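Side-chain contacts in peptidyl-prolyl cis-trans isomerase (Hirschia baltica, PDB 5EX2), which probably catalyses cis-trans isomerisation of peptide bonds preceding proline, acting as a periplasmic folding helper of the cyclophilin family: residues Thr57-Gly62 against Ala81-Glu86; Thr121-Gly126 against Pro257-Val262. All coordinates share one frame; numbering follows the deposited sequence. Where two conformers were deposited one is given.

Following the chain from its N terminus, interaction 1 comes first: residues 57-62 leave helix 45-57, the next 18 residues include strands 63-69 and 73-76 of the closed eight-stranded barrel, and residues 81-86 return at the end of helix 79-83 to close this short loop at the surface. Interaction 2 closes a much longer one, with 130 residues between the hairpin end at 121-126 and the C-terminal residues 257-262. The two follow in series, neither nested nor crossed, and their centres lie about 32 Å apart on opposite sides of the chain's centre. Interaction 1 joins two excursions from the barrel, whereas interaction 2 ties the five-stranded sheet to the separate three-stranded one.

Interaction 1: residues Thr57-Gly62 against Ala81-Glu86; sequences TGLYSG and ATLGRE
Where the turn after helix 45-57 passes the last residues of helix 79-83, on the surface of the cyclophilin barrel, Leu-59 and Leu-83 meet through one methyl each, CD2 of Leu-59 lying 4.0 Å from CD1 of Leu-83. Leu-83 reaches across with CG trans to its own backbone N (chi1 179°), and its other methyl, CD2, lies over one face of the Arg-85 guanidinium, 3.7 Å above the centre of the plane. The position of Leu-59 is prepared by an ST turn, in which its backbone N donates to Thr-57 OG1 over 3.0 Å, at the start of a type I turn running from Gly-58 to Ser-61. This turn leads the chain from the helix into barrel strand 63-69. Beyond it the contact becomes polar. A water gives a hydrogen bond of 2.7 Å to Ser-61 O and shares another, also 2.7 Å, with Thr-82 OG1, bridging the two segments where no direct hydrogen bond joins them. The methyl of Thr-82 completes the approach, CG2 coming within 3.5 Å of Gly-62 O. Leu-59 also touches Ile-79, one turn before Leu-83 on helix 79-83, while Gly-62 is bonded through its backbone to Leu-213 of strand 212-218.

Interaction 2: residues Thr121-Gly126 against Pro257-Val262; sequences TGFYNG and PQTPSV
Thr-259 meets both Phe-123 and Gly-126 through its side chain, and the direct contacts are all of van der Waals kind. Its OG1 comes within 3.6 Å of Phe-123 CD1, approaching the ring obliquely, and within 3.5 Å of Gly-126 CA. On Thr-259 the hydroxyl stands beside the backbone N (chi1 -65°), which turns it to the ring, while the methyl CG2 passes 4.0 Å from Gly-126 CA. Gly-126 follows Asn-125 in the two-residue connection between strands 119-124 and 127-132; both have positive phi, as in a type I' turn, and the bare CA of Gly-126 lets the threonine close in.

The polar links run through mediators. One water accepts from Thr-259 N at 2.8 Å and donates to Gly-126 O over a short 2.5 Å, joining the two backbones. Asn-235 makes a second bridge: its OD1 receives Gly-126 N, and its ND2 bonds to Thr-259 OG1, so a single side-chain amide holds the hairpin end and fixes the threonine hydroxyl. Within the C-terminal segment, Ser-261 OG donates to Thr-259 O over 2.8 Å, from 36° out of the carbonyl plane. The same hydroxyl is bonded to NH2 of Arg-190, so the first residue of strand 261-264 reaches both back to Thr-259 and out to Arg-190.

In the fold, the contact brings the turn of one hairpin in the five-stranded sheet against the chain entering the edge strand 261-264 of the three-stranded sheet. Helix 238-247 packs alongside, its Phe-240 meeting the Phe-123 ring edge-to-face and also touching Thr-259, and strand 229-233 supplies Val-232 and Met-233 against Thr-259.

Interaction 1: residues Thr57-Gly62 against Ala81-Glu86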
ATOM      1  N   THR A  57       0.028 -19.316  -4.533  1.00  9.10           N
ATOM      2  CA  THR A  57      -0.092 -20.243  -5.667  1.00 10.16           C
ATOM      3  C   THR A  57       1.161 -20.284  -6.534  1.00 10.19           C
ATOM      4  O   THR A  57       1.318 -21.195  -7.353  1.00 12.19           O
ATOM      5  CB  THR A  57      -1.251 -19.889  -6.622  1.00 10.37           C
ATOM      6  OG1 THR A  57      -0.945 -18.669  -7.310  1.00 11.53           O
ATOM      7  CG2 THR A  57      -2.569 -19.796  -5.892  1.00 15.80           C
ATOM      8  N   GLY A  58       2.016 -19.275  -6.387  1.00 10.02           N
ATOM      9  CA  GLY A  58       3.167 -19.119  -7.253  1.00  9.13           C
ATOM     10  C   GLY A  58       2.847 -18.489  -8.597  1.00  9.91           C
ATOM     11  O   GLY A  58       3.755 -18.203  -9.389  1.00 11.31           O
ATOM     12  N   LEU A  59       1.571 -18.232  -8.863  1.00  9.55           N
ATOM     13  CA  LEU A  59       1.163 -17.857 -10.210  1.00 10.52           C
ATOM     14  C   LEU A  59       1.510 -16.435 -10.632  1.00 10.15           C
ATOM     15  O   LEU A  59       1.448 -16.111 -11.814  1.00 10.95           O
ATOM     16  CB  LEU A  59      -0.340 -18.071 -10.366  1.00 13.75           C
ATOM     17  CG  LEU A  59      -0.753 -19.541 -10.360  1.00 13.79           C
ATOM     18  CD1 LEU A  59      -2.261 -19.671 -10.323  1.00 15.09           C
ATOM     19  CD2 LEU A  59      -0.162 -20.316 -11.556  1.00 17.54           C
ATOM     20  N   TYR A  60       1.882 -15.572  -9.697  1.00  8.54           N
ATOM     21  CA  TYR A  60       2.327 -14.254 -10.107  1.00  9.23           C
ATOM     22  C   TYR A  60       3.686 -14.290 -10.775  1.00 11.85           C
ATOM     23  O   TYR A  60       4.084 -13.346 -11.464  1.00 10.00           O
ATOM     24  CB  TYR A  60       2.418 -13.298  -8.926  1.00 10.51           C
ATOM     25  CG  TYR A  60       1.155 -12.569  -8.553  1.00  9.29           C
ATOM     26  CD1 TYR A  60       0.258 -12.112  -9.514  1.00 10.11           C
ATOM     27  CD2 TYR A  60       0.869 -12.311  -7.224  1.00 11.17           C
ATOM     28  CE1 TYR A  60      -0.902 -11.415  -9.141  1.00  9.79           C
ATOM     29  CE2 TYR A  60      -0.269 -11.626  -6.844  1.00 13.12           C
ATOM     30  CZ  TYR A  60      -1.152 -11.176  -7.797  1.00 11.09           C
ATOM     31  OH  TYR A  60      -2.280 -10.484  -7.389  1.00 12.17           O
ATOM     32  N   SER A  61       4.435 -15.354 -10.540  1.00 10.03           N
ATOM     33  CA  SER A  61       5.791 -15.378 -11.030  1.00 11.09           C
ATOM     34  C   SER A  61       5.785 -15.380 -12.539  1.00 11.34           C
ATOM     35  O   SER A  61       5.080 -16.162 -13.179  1.00 13.01           O
ATOM     36  CB  SER A  61       6.548 -16.573 -10.473  1.00 14.78           C
ATOM     37  OG  SER A  61       6.675 -16.391  -9.077  1.00 22.26           O
ATOM     38  N   GLY A  62       6.547 -14.458 -13.110  1.00 10.06           N
ATOM     39  CA  GLY A  62       6.601 -14.310 -14.551  1.00 11.12           C
ATOM     40  C   GLY A  62       5.543 -13.422 -15.173  1.00 10.56           C
ATOM     41  O   GLY A  62       5.543 -13.228 -16.380  1.00 11.62           O
ATOM     42  N   ALA A  81      -2.396 -14.358 -18.944  1.00 11.97           N
ATOM     43  CA  ALA A  81      -1.594 -13.977 -20.097  1.00 15.71           C
ATOM     44  C   ALA A  81      -0.273 -14.744 -20.173  1.00 16.30           C
ATOM     45  O   ALA A  81       0.209 -15.042 -21.278  1.00 18.32           O
ATOM     46  CB  ALA A  81      -1.334 -12.496 -20.078  1.00 18.42           C
ATOM     47  N   THR A  82       0.330 -15.048 -19.025  1.00 13.90           N
ATOM     48  CA  THR A  82       1.612 -15.757 -19.037  1.00 15.82           C
ATOM     49  C   THR A  82       1.477 -17.235 -18.603  1.00 13.99           C
ATOM     50  O   THR A  82       2.247 -18.083 -19.063  1.00 14.57           O
ATOM     51  CB  THR A  82       2.658 -15.026 -18.158  1.00 18.51           C
ATOM     52  OG1 THR A  82       2.074 -14.647 -16.916  1.00 18.66           O
ATOM     53  CG2 THR A  82       3.157 -13.768 -18.860  1.00 21.84           C
ATOM     54  N   LEU A  83       0.454 -17.580 -17.823  1.00 14.94           N
ATOM     55  CA  LEU A  83       0.194 -18.989 -17.516  1.00 13.75           C
ATOM     56  C   LEU A  83      -0.217 -19.766 -18.780  1.00 14.51           C
ATOM     57  O   LEU A  83       0.144 -20.925 -18.943  1.00 15.95           O
ATOM     58  CB  LEU A  83      -0.891 -19.121 -16.446  1.00 14.28           C
ATOM     59  CG  LEU A  83      -1.290 -20.542 -16.051  1.00 16.65           C
ATOM     60  CD1 LEU A  83      -0.118 -21.306 -15.439  1.00 18.75           C
ATOM     61  CD2 LEU A  83      -2.466 -20.506 -15.092  1.00 19.07           C
ATOM     62  N   GLY A  84      -0.973 -19.119 -19.660  1.00 14.74           N
ATOM     63  CA  GLY A  84      -1.400 -19.743 -20.897  1.00 16.93           C
ATOM     64  C   GLY A  84      -2.782 -20.346 -20.777  1.00 14.35           C
ATOM     65  O   GLY A  84      -3.311 -20.881 -21.744  1.00 18.00           O
ATOM     66  N   ARG A  85      -3.381 -20.226 -19.597  1.00 15.05           N
ATOM     67  CA  ARG A  85      -4.731 -20.703 -19.353  1.00 16.10           C
ATOM     68  C   ARG A  85      -5.329 -19.841 -18.264  1.00 15.95           C
ATOM     69  O   ARG A  85      -4.605 -19.146 -17.554  1.00 15.90           O
ATOM     70  CB  ARG A  85      -4.722 -22.182 -18.968  1.00 20.38           C
ATOM     71  CG  ARG A  85      -3.860 -22.518 -17.771  1.00 25.89           C
ATOM     72  CD  ARG A  85      -3.981 -23.993 -17.406  1.00 34.75           C
ATOM     73  NE  ARG A  85      -3.256 -24.317 -16.184  1.00 36.15           N
ATOM     74  CZ  ARG A  85      -3.689 -24.021 -14.961  1.00 31.26           C
ATOM     75  NH1 ARG A  85      -4.847 -23.383 -14.786  1.00 33.24           N
ATOM     76  NH2 ARG A  85      -2.957 -24.349 -13.906  1.00 33.89           N
ATOM     77  N   GLU A  86      -6.649 -19.858 -18.155  1.00 19.80           N
ATOM     78  CA  GLU A  86      -7.306 -19.101 -17.113  1.00 22.43           C
ATOM     79  C   GLU A  86      -6.968 -19.759 -15.784  1.00 19.10           C
ATOM     80  O   GLU A  86      -7.104 -20.976 -15.641  1.00 23.31           O
ATOM     81  CB  GLU A  86      -8.813 -19.049 -17.343  1.00 29.50           C
ATOM     82  CG  GLU A  86      -9.201 -18.238 -18.574  1.00 28.22           C
ATOM     83  CD  GLU A  86      -8.788 -16.780 -18.459  1.00 30.57           C
ATOM     84  OE1 GLU A  86      -8.787 -16.248 -17.325  1.00 26.89           O
ATOM     85  OE2 GLU A  86      -8.453 -16.173 -19.501  1.00 29.14           O
TER
HETATM   86  O   HOH W   1       3.292 -16.351 -15.259  1.00 18.57           O

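Interaction 2: residues Thr121-Gly126 against Pro257-Val262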
ATOM      1  N   THR A 121      -7.457  14.339   5.471  1.00  9.85           N
ATOM      2  CA  THR A 121      -6.533  13.245   5.315  1.00 10.23           C
ATOM      3  C   THR A 121      -5.579  13.187   6.496  1.00 12.14           C
ATOM      4  O   THR A 121      -5.351  14.160   7.223  1.00 11.02           O
ATOM      5  CB  THR A 121      -5.696  13.363   4.039  1.00  9.59           C
ATOM      6  OG1 THR A 121      -4.819  14.488   4.140  1.00 16.61           O
ATOM      7  CG2 THR A 121      -6.566  13.485   2.781  1.00 14.35           C
ATOM      8  N   GLY A 122      -4.997  12.023   6.672  1.00 11.07           N
ATOM      9  CA  GLY A 122      -4.033  11.818   7.729  1.00 11.06           C
ATOM     10  C   GLY A 122      -3.429  10.457   7.529  1.00  9.06           C
ATOM     11  O   GLY A 122      -3.508   9.880   6.436  1.00 11.60           O
ATOM     12  N   PHE A 123      -2.792   9.963   8.576  1.00  9.37           N
ATOM     13  CA  PHE A 123      -2.071   8.696   8.511  1.00  9.62           C
ATOM     14  C   PHE A 123      -2.518   7.748   9.599  1.00 10.01           C
ATOM     15  O   PHE A 123      -2.793   8.158  10.735  1.00 11.21           O
ATOM     16  CB  PHE A 123      -0.571   8.916   8.653  1.00 10.00           C
ATOM     17  CG  PHE A 123       0.053   9.756   7.564  1.00 10.43           C
ATOM     18  CD1 PHE A 123       0.507   9.182   6.391  1.00 10.99           C
ATOM     19  CD2 PHE A 123       0.207  11.121   7.738  1.00 10.77           C
ATOM     20  CE1 PHE A 123       1.107   9.960   5.400  1.00 13.76           C
ATOM     21  CE2 PHE A 123       0.806  11.904   6.753  1.00 11.61           C
ATOM     22  CZ  PHE A 123       1.257  11.319   5.592  1.00 13.65           C
ATOM     23  N   TYR A 124      -2.527   6.467   9.261  1.00  9.03           N
ATOM     24  CA  TYR A 124      -2.725   5.416  10.234  1.00  9.91           C
ATOM     25  C   TYR A 124      -1.787   4.283   9.884  1.00  9.41           C
ATOM     26  O   TYR A 124      -1.858   3.748   8.773  1.00  8.93           O
ATOM     27  CB  TYR A 124      -4.159   4.907  10.247  1.00  9.67           C
ATOM     28  CG  TYR A 124      -4.335   3.667  11.090  1.00 14.49           C
ATOM     29  CD1 TYR A 124      -4.307   3.725  12.470  1.00 17.31           C
ATOM     30  CD2 TYR A 124      -4.513   2.435  10.497  1.00 16.86           C
ATOM     31  CE1 TYR A 124      -4.457   2.581  13.233  1.00 16.87           C
ATOM     32  CE2 TYR A 124      -4.660   1.284  11.245  1.00 16.63           C
ATOM     33  CZ  TYR A 124      -4.632   1.360  12.609  1.00 18.82           C
ATOM     34  OH  TYR A 124      -4.778   0.209  13.359  1.00 23.48           O
ATOM     35  N   ASN A 125      -0.911   3.918  10.808  1.00 10.15           N
ATOM     36  CA  ASN A 125       0.030   2.819  10.588  1.00 10.45           C
ATOM     37  C   ASN A 125       0.832   3.000   9.320  1.00 10.17           C
ATOM     38  O   ASN A 125       1.195   2.032   8.649  1.00 11.53           O
ATOM     39  CB  ASN A 125      -0.726   1.493  10.557  1.00 10.26           C
ATOM     40  CG  ASN A 125      -0.872   0.892  11.925  1.00 15.94           C
ATOM     41  OD1 ASN A 125      -0.576   1.531  12.927  1.00 16.24           O
ATOM     42  ND2 ASN A 125      -1.321  -0.353  11.974  1.00 21.79           N
ATOM     43  N   GLY A 126       1.132   4.248   8.997  1.00 10.19           N
ATOM     44  CA  GLY A 126       1.946   4.559   7.840  1.00 10.11           C
ATOM     45  C   GLY A 126       1.183   4.566   6.533  1.00 11.57           C
ATOM     46  O   GLY A 126       1.768   4.834   5.478  1.00 11.59           O
ATOM     47  N   PRO A 257       6.171  13.040   1.458  1.00 12.64           N
ATOM     48  CA  PRO A 257       6.751  11.729   1.191  1.00 12.18           C
ATOM     49  C   PRO A 257       5.942  10.669   1.909  1.00  9.64           C
ATOM     50  O   PRO A 257       5.122  10.979   2.769  1.00 13.23           O
ATOM     51  CB  PRO A 257       8.167  11.830   1.772  1.00 15.59           C
ATOM     52  CG  PRO A 257       8.380  13.269   2.124  1.00 14.06           C
ATOM     53  CD  PRO A 257       7.026  13.867   2.321  1.00 13.42           C
ATOM     54  N   GLN A 258       6.187   9.415   1.595  1.00  9.37           N
ATOM     55  CA  GLN A 258       5.580   8.360   2.369  1.00  8.68           C
ATOM     56  C   GLN A 258       6.127   8.384   3.790  1.00 10.14           C
ATOM     57  O   GLN A 258       7.217   8.891   4.049  1.00  9.53           O
ATOM     58  CB  GLN A 258       5.851   7.007   1.755  1.00  8.86           C
ATOM     59  CG  GLN A 258       5.311   6.847   0.374  1.00 10.31           C
ATOM     60  CD  GLN A 258       5.184   5.393   0.018  1.00 10.48           C
ATOM     61  OE1 GLN A 258       4.159   4.761   0.310  1.00 12.25           O
ATOM     62  NE2 GLN A 258       6.235   4.829  -0.549  1.00 13.31           N
ATOM     63  N   THR A 259       5.369   7.802   4.704  1.00  7.57           N
ATOM     64  CA  THR A 259       5.819   7.626   6.069  1.00  7.35           C
ATOM     65  C   THR A 259       7.152   6.914   6.038  1.00  7.81           C
ATOM     66  O   THR A 259       7.270   5.886   5.405  1.00  7.93           O
ATOM     67  CB  THR A 259       4.820   6.804   6.881  1.00  9.20           C
ATOM     68  OG1 THR A 259       3.595   7.532   7.004  1.00  8.86           O
ATOM     69  CG2 THR A 259       5.377   6.504   8.270  1.00  7.40           C
ATOM     70  N   PRO A 260       8.172   7.459   6.723  1.00  7.51           N
ATOM     71  CA  PRO A 260       9.462   6.773   6.679  1.00  7.56           C
ATOM     72  C   PRO A 260       9.342   5.312   7.048  1.00  7.60           C
ATOM     73  O   PRO A 260       8.760   4.946   8.069  1.00  8.08           O
ATOM     74  CB  PRO A 260      10.288   7.551   7.702  1.00 12.03           C
ATOM     75  CG  PRO A 260       9.773   8.948   7.574  1.00  8.98           C
ATOM     76  CD  PRO A 260       8.283   8.754   7.413  1.00  8.46           C
ATOM     77  N   SER A 261       9.939   4.473   6.214  1.00  8.85           N
ATOM     78  CA  SER A 261       9.885   3.027   6.366  1.00  8.12           C
ATOM     79  C   SER A 261      11.234   2.441   5.991  1.00  9.46           C
ATOM     80  O   SER A 261      11.951   3.001   5.166  1.00 10.09           O
ATOM     81  CB  SER A 261       8.780   2.432   5.485  1.00  8.49           C
ATOM     82  OG  SER A 261       7.535   3.077   5.728  1.00  9.45           O
ATOM     83  N   VAL A 262      11.579   1.328   6.600  1.00  9.95           N
ATOM     84  CA  VAL A 262      12.863   0.686   6.342  0.57  9.52           C
ATOM     85  C   VAL A 262      12.702  -0.818   6.336  1.00  8.44           C
ATOM     86  O   VAL A 262      11.932  -1.377   7.113  1.00 10.69           O
ATOM     87  CB  VAL A 262      13.916   1.078   7.402  0.57 11.09           C
ATOM     88  CG1 VAL A 262      14.258   2.549   7.294  0.57 23.66           C
ATOM     89  CG2 VAL A 262      13.407   0.761   8.803  0.57 15.18           C
TER
HETATM   90  O   HOH W   2       2.730   6.862   4.292  1.00 12.34           O